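Local atomic coordinates of sialidase B (Streptococcus pneumoniae serotype 4, PDB entry 4XJW), a protein that cleaves terminal sialic acid residues from oligosaccharides, glycoproteins and glycolipids as an exo-sialidase of glycosyl hydrolase family 33, and is known as an intramolecular trans-sialidase. Residues K377-E382 against V402-F407; Q585-L590 against K601-I606. The protein carries 1 engineered substitution. All coordinates share one frame; numbering follows the deposited sequence.

Contacts 1 and 2 follow one another along the chain and lie on opposite sides of its centre, with about 50 Å between their centres and about 34 Å between nearest atoms. Contact 1 belongs to an antiparallel sheet inserted between strands 301-308 and 420-426, which are themselves neighbours in another sheet. Contact 2 joins the last two strands of a four-stranded sheet, a blade of the sialidase beta-propeller. Both lie away from the residues that probably catalyse the reaction and bind the substrate, such as Tyr-615 and Arg-207. The bound cyclopentanesulfonic acid inhibitor is about 13 Å from the side chain of Leu-586 in contact 2; its pocket includes Ile-558, on the first strand of that same blade.

Contact 1: K377-E382 against V402-F407; sequences KSLTVE and VPMNVF
Met-404 lays its side chain next to Leu-379 and across Val-381, making it the main apolar bridge of this contact. Its CE methyl lies 3.9 Å from Leu-379 CB, while SD is 4.0 Å from Leu-379 CD1; the two side chains run alongside each other in the same direction. Against Val-381 the approach is at about a right angle, with Met-404 CG 3.9 Å from Val-381 CG1. A bend at chi3 (-68°) turns CE back over the 377-382 backbone, 3.5 Å from Thr-380 O. Beyond this, Val-381 and Val-402 meet through their CG2 methyls at 3.7 Å, crossing obliquely on one face of the sheet.

Three backbone hydrogen bonds hold the two segments in this register. Val-381 and Val-402 form an antiparallel hydrogen-bonded pair, each N donating to the other's O; Val-381 N lies 2.9 Å from Val-402 O. The next pair, Thr-380 with Pro-403, is non-hydrogen-bonded, and there Thr-380 CA adds a CA-H...O contact to Val-402 O at 3.2 Å. Met-404 N then donates to Leu-379 O at 2.9 Å in a nearly straight bond (167° at the hydrogen), although it approaches from above the carbonyl plane, 38° out of it. Further on, Asn-405 OD1 accepts from Phe-407 N, which makes an Asx turn. The hydroxyl of Thr-380 is hydrogen-bonded to Gln-401 OE1, just before the second segment.

Strand 377-387 thus pairs with short strand 400-403 in a many-stranded antiparallel sheet. Strand 372-374 continues the packing: Val-372 makes backbone hydrogen bonds with both Leu-379 and Met-404, and the side chain of Met-404 packs on it.

Contact 2: Q585-L590 against K601-I606; sequences QLVVGL and KYHYGI. Engineered in segment 601-606: Gly-605 (natural residue Asp).
Gln-585 and His-603 both hold CG anti to the carbonyl carbon, beside the backbone N (chi1 -66° in Gln-585), and the extended glutamine chain carries its amide to the imidazole edge. His-603 ND1 donates to Gln-585 OE1 at 2.9 Å in a nearly straight bond (169° at the hydrogen). OE1 lies in the ring plane, while the amide is turned 79° against it. From the same face of the sheet, Val-587 CG1 sits over one side of the imidazole, 3.9 Å from the ring centroid, as a CH-pi contact offset toward the rim.

On the other face, Val-588 CB packs 4.0 Å from Tyr-602 CB and also meets the tyrosine's ring edge, and Leu-586 CG lies 4.1 Å from Ile-606 CD1. Leu-590 CD1 touches Lys-601 CD at 3.6 Å.

Strands 584-592 and 597-605 form a beta hairpin, the last two strands of a propeller blade. Their pairing is regular from Gly-605, an engineered residue (naturally Asp), back to His-603; Tyr-604 N to Leu-586 O, at 2.8 Å, is one of its bonds. At Tyr-602 and Lys-601 it becomes a classic beta bulge: Val-588 O accepts from both Lys-601 N (3.0 Å) and Tyr-602 N (3.3 Å). Lys-601 NZ and Tyr-602 OH share Asp-565, by salt bridge and hydrogen bond, and Tyr-604 OH bonds to Lys-100 N in the N-terminal, concanavalin-like part of the protein.

Gln-585 OE1 also accepts from Asn-576 ND2, so two donors grip OE1, which would help fix the rotation of the amide. ND1 of His-603 therefore carries a proton in this geometry, and the acceptor in its plane probably favours that state.

Contact 1: K377-E382 against V402-F407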
loop_
_atom_site.group_PDB
_atom_site.type_symbol
_atom_site.label_atom_id
_atom_site.label_comp_id
_atom_site.label_asym_id
_atom_site.label_seq_id
_atom_site.Cartn_x
_atom_site.Cartn_y
_atom_site.Cartn_z
ATOM N N LYS A 377 3.656 14.138 36.712
ATOM C CA LYS A 377 4.105 15.072 35.683
ATOM C C LYS A 377 4.781 14.379 34.496
ATOM O O LYS A 377 5.527 13.411 34.661
ATOM C CB LYS A 377 4.965 16.187 36.284
ATOM C CG LYS A 377 4.201 17.012 37.319
ATOM C CD LYS A 377 4.947 18.266 37.751
ATOM C CE LYS A 377 5.132 18.302 39.268
ATOM N NZ LYS A 377 5.703 19.593 39.748
ATOM N N SER A 378 4.490 14.885 33.300
ATOM C CA SER A 378 4.913 14.255 32.046
ATOM C C SER A 378 6.417 14.280 31.808
ATOM O O SER A 378 7.029 15.346 31.759
ATOM C CB SER A 378 4.212 14.927 30.862
ATOM O OG SER A 378 2.823 14.653 30.861
ATOM N N LEU A 379 7.008 13.104 31.633
ATOM C CA LEU A 379 8.390 13.027 31.183
ATOM C C LEU A 379 8.420 13.163 29.666
ATOM O O LEU A 379 7.428 12.867 28.990
ATOM C CB LEU A 379 9.044 11.718 31.613
ATOM C CG LEU A 379 9.191 11.498 33.111
ATOM C CD1 LEU A 379 10.135 10.335 33.385
ATOM C CD2 LEU A 379 9.671 12.770 33.791
ATOM N N THR A 380 9.552 13.615 29.137
ATOM C CA THR A 380 9.718 13.768 27.695
ATOM C C THR A 380 10.954 13.032 27.181
ATOM O O THR A 380 11.855 12.693 27.952
ATOM C CB THR A 380 9.834 15.259 27.285
ATOM O OG1 THR A 380 11.001 15.841 27.882
ATOM C CG2 THR A 380 8.605 16.042 27.714
ATOM N N VAL A 381 10.972 12.777 25.874
ATOM C CA VAL A 381 12.186 12.383 25.165
ATOM C C VAL A 381 12.411 13.364 24.017
ATOM O O VAL A 381 11.516 14.160 23.696
ATOM C CB VAL A 381 12.072 10.960 24.596
ATOM C CG1 VAL A 381 11.805 9.964 25.718
ATOM C CG2 VAL A 381 10.969 10.893 23.552
ATOM N N GLU A 382 13.592 13.309 23.409
ATOM C CA GLU A 382 13.878 14.122 22.228
ATOM C C GLU A 382 13.541 13.324 20.974
ATOM O O GLU A 382 13.908 12.155 20.851
ATOM C CB GLU A 382 15.340 14.567 22.200
ATOM C CG GLU A 382 15.653 15.579 21.100
ATOM C CD GLU A 382 17.094 16.059 21.148
ATOM O OE1 GLU A 382 17.819 15.660 22.083
ATOM O OE2 GLU A 382 17.496 16.817 20.242
ATOM N N VAL A 402 8.999 15.444 22.844
ATOM C CA VAL A 402 7.673 14.834 22.812
ATOM C C VAL A 402 7.487 13.996 24.072
ATOM O O VAL A 402 8.473 13.629 24.715
ATOM C CB VAL A 402 7.493 13.919 21.574
ATOM C CG1 VAL A 402 7.724 14.690 20.306
ATOM C CG2 VAL A 402 8.428 12.725 21.645
ATOM N N PRO A 403 6.226 13.688 24.435
ATOM C CA PRO A 403 5.991 12.870 25.630
ATOM C C PRO A 403 6.668 11.513 25.559
ATOM O O PRO A 403 6.668 10.881 24.501
ATOM C CB PRO A 403 4.472 12.677 25.625
ATOM C CG PRO A 403 3.960 13.883 24.946
ATOM C CD PRO A 403 4.964 14.223 23.890
ATOM N N MET A 404 7.221 11.073 26.685
ATOM C CA MET A 404 7.918 9.793 26.762
ATOM C C MET A 404 6.904 8.667 26.715
ATOM O O MET A 404 5.999 8.611 27.543
ATOM C CB MET A 404 8.734 9.710 28.056
ATOM C CG MET A 404 9.425 8.367 28.295
ATOM S SD MET A 404 10.271 8.369 29.886
ATOM C CE MET A 404 11.573 9.559 29.548
ATOM N N ASN A 405 7.063 7.772 25.746
ATOM C CA ASN A 405 6.148 6.648 25.565
ATOM C C ASN A 405 6.897 5.338 25.797
ATOM O O ASN A 405 8.049 5.193 25.382
ATOM C CB ASN A 405 5.557 6.699 24.151
ATOM C CG ASN A 405 4.404 5.739 23.956
ATOM O OD1 ASN A 405 4.577 4.529 24.011
ATOM N ND2 ASN A 405 3.220 6.279 23.706
ATOM N N VAL A 406 6.241 4.373 26.442
ATOM C CA VAL A 406 6.900 3.117 26.784
ATOM C C VAL A 406 7.268 2.277 25.558
ATOM O O VAL A 406 8.013 1.305 25.672
ATOM C CB VAL A 406 6.072 2.262 27.775
ATOM C CG1 VAL A 406 5.899 2.990 29.095
ATOM C CG2 VAL A 406 4.720 1.877 27.166
ATOM N N PHE A 407 6.750 2.657 24.391
ATOM C CA PHE A 407 7.106 1.994 23.139
ATOM C C PHE A 407 8.338 2.598 22.449
ATOM O O PHE A 407 8.766 2.120 21.393
ATOM C CB PHE A 407 5.898 2.007 22.190
ATOM C CG PHE A 407 4.860 0.967 22.525
ATOM C CD1 PHE A 407 3.857 1.239 23.445
ATOM C CD2 PHE A 407 4.900 -0.284 21.925
ATOM C CE1 PHE A 407 2.904 0.274 23.756
ATOM C CE2 PHE A 407 3.956 -1.260 22.242
ATOM C CZ PHE A 407 2.962 -0.974 23.146
#

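Contact 2: Q585-L590 against K601-I606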
loop_
_atom_site.group_PDB
_atom_site.type_symbol
_atom_site.label_atom_id
_atom_site.label_comp_id
_atom_site.label_asym_id
_atom_site.label_seq_id
_atom_site.Cartn_x
_atom_site.Cartn_y
_atom_site.Cartn_z
ATOM N N GLN A 585 -7.479 -9.795 -10.107
ATOM C CA GLN A 585 -8.830 -10.175 -10.515
ATOM C C GLN A 585 -9.840 -9.989 -9.402
ATOM O O GLN A 585 -9.507 -10.076 -8.223
ATOM C CB GLN A 585 -8.874 -11.643 -10.954
ATOM C CG GLN A 585 -8.081 -11.947 -12.209
ATOM C CD GLN A 585 -8.293 -13.367 -12.705
ATOM O OE1 GLN A 585 -8.901 -14.198 -12.023
ATOM N NE2 GLN A 585 -7.771 -13.658 -13.895
ATOM N N LEU A 586 -11.081 -9.745 -9.796
ATOM C CA LEU A 586 -12.202 -10.014 -8.916
ATOM C C LEU A 586 -12.796 -11.321 -9.399
ATOM O O LEU A 586 -13.011 -11.502 -10.604
ATOM C CB LEU A 586 -13.266 -8.930 -8.995
ATOM C CG LEU A 586 -12.858 -7.516 -8.630
ATOM C CD1 LEU A 586 -14.116 -6.673 -8.520
ATOM C CD2 LEU A 586 -12.087 -7.475 -7.329
ATOM N N VAL A 587 -13.058 -12.232 -8.472
ATOM C CA VAL A 587 -13.624 -13.526 -8.840
ATOM C C VAL A 587 -14.985 -13.648 -8.166
ATOM O O VAL A 587 -15.082 -13.565 -6.942
ATOM C CB VAL A 587 -12.693 -14.687 -8.440
ATOM C CG1 VAL A 587 -13.239 -16.006 -8.966
ATOM C CG2 VAL A 587 -11.262 -14.454 -8.978
ATOM N N VAL A 588 -16.038 -13.819 -8.969
ATOM C CA VAL A 588 -17.392 -13.929 -8.438
ATOM C C VAL A 588 -17.794 -15.395 -8.305
ATOM O O VAL A 588 -17.750 -16.141 -9.285
ATOM C CB VAL A 588 -18.407 -13.213 -9.345
ATOM C CG1 VAL A 588 -19.809 -13.326 -8.765
ATOM C CG2 VAL A 588 -18.031 -11.744 -9.544
ATOM N N GLY A 589 -18.159 -15.807 -7.093
ATOM C CA GLY A 589 -18.605 -17.171 -6.855
ATOM C C GLY A 589 -20.057 -17.224 -6.421
ATOM O O GLY A 589 -20.505 -16.392 -5.626
ATOM N N LEU A 590 -20.796 -18.203 -6.939
ATOM C CA LEU A 590 -22.200 -18.378 -6.566
ATOM C C LEU A 590 -22.338 -19.553 -5.605
ATOM O O LEU A 590 -21.725 -20.611 -5.814
ATOM C CB LEU A 590 -23.054 -18.622 -7.807
ATOM C CG LEU A 590 -22.880 -17.626 -8.949
ATOM C CD1 LEU A 590 -23.875 -17.892 -10.063
ATOM C CD2 LEU A 590 -23.009 -16.198 -8.444
ATOM N N LYS A 601 -17.607 -18.617 -10.898
ATOM C CA LYS A 601 -18.180 -18.560 -12.238
ATOM C C LYS A 601 -17.623 -17.445 -13.132
ATOM O O LYS A 601 -17.489 -17.623 -14.347
ATOM C CB LYS A 601 -19.694 -18.422 -12.108
ATOM C CG LYS A 601 -20.462 -18.449 -13.412
ATOM C CD LYS A 601 -21.966 -18.448 -13.111
ATOM C CE LYS A 601 -22.817 -18.559 -14.360
ATOM N NZ LYS A 601 -24.266 -18.658 -13.995
ATOM N N TYR A 602 -17.311 -16.297 -12.541
ATOM C CA TYR A 602 -16.840 -15.144 -13.307
ATOM C C TYR A 602 -15.471 -14.666 -12.815
ATOM O O TYR A 602 -15.231 -14.609 -11.610
ATOM C CB TYR A 602 -17.845 -13.991 -13.201
ATOM C CG TYR A 602 -19.245 -14.323 -13.674
ATOM C CD1 TYR A 602 -19.548 -14.364 -15.027
ATOM C CD2 TYR A 602 -20.268 -14.564 -12.764
ATOM C CE1 TYR A 602 -20.822 -14.649 -15.465
ATOM C CE2 TYR A 602 -21.547 -14.849 -13.186
ATOM C CZ TYR A 602 -21.815 -14.893 -14.544
ATOM O OH TYR A 602 -23.082 -15.180 -14.984
ATOM N N HIS A 603 -14.577 -14.341 -13.749
ATOM C CA HIS A 603 -13.274 -13.746 -13.429
ATOM C C HIS A 603 -13.160 -12.412 -14.161
ATOM O O HIS A 603 -13.251 -12.374 -15.388
ATOM C CB HIS A 603 -12.136 -14.654 -13.906
ATOM C CG HIS A 603 -12.010 -15.929 -13.134
ATOM N ND1 HIS A 603 -10.926 -16.207 -12.326
ATOM C CD2 HIS A 603 -12.822 -17.012 -13.057
ATOM C CE1 HIS A 603 -11.083 -17.399 -11.778
ATOM N NE2 HIS A 603 -12.223 -17.910 -12.208
ATOM N N TYR A 604 -12.960 -11.320 -13.422
ATOM C CA TYR A 604 -12.750 -10.014 -14.044
ATOM C C TYR A 604 -11.311 -9.558 -13.865
ATOM O O TYR A 604 -10.825 -9.456 -12.746
ATOM C CB TYR A 604 -13.676 -8.962 -13.434
ATOM C CG TYR A 604 -13.335 -7.551 -13.873
ATOM C CD1 TYR A 604 -13.695 -7.086 -15.137
ATOM C CD2 TYR A 604 -12.649 -6.686 -13.026
ATOM C CE1 TYR A 604 -13.369 -5.800 -15.546
ATOM C CE2 TYR A 604 -12.328 -5.408 -13.422
ATOM C CZ TYR A 604 -12.688 -4.968 -14.683
ATOM O OH TYR A 604 -12.362 -3.686 -15.069
ATOM N N GLY A 605 -10.635 -9.272 -14.966
ATOM C CA GLY A 605 -9.262 -8.774 -14.894
ATOM C C GLY A 605 -9.246 -7.275 -14.596
ATOM O O GLY A 605 -9.754 -6.473 -15.375
ATOM N N ILE A 606 -8.652 -6.902 -13.467
ATOM C CA ILE A 606 -8.556 -5.494 -13.064
ATOM C C ILE A 606 -7.727 -4.685 -14.075
ATOM O O ILE A 606 -8.043 -3.540 -14.403
ATOM C CB ILE A 606 -7.935 -5.391 -11.657
ATOM C CG1 ILE A 606 -8.871 -5.997 -10.608
ATOM C CG2 ILE A 606 -7.623 -3.934 -11.306
ATOM C CD1 ILE A 606 -9.916 -5.021 -10.120
#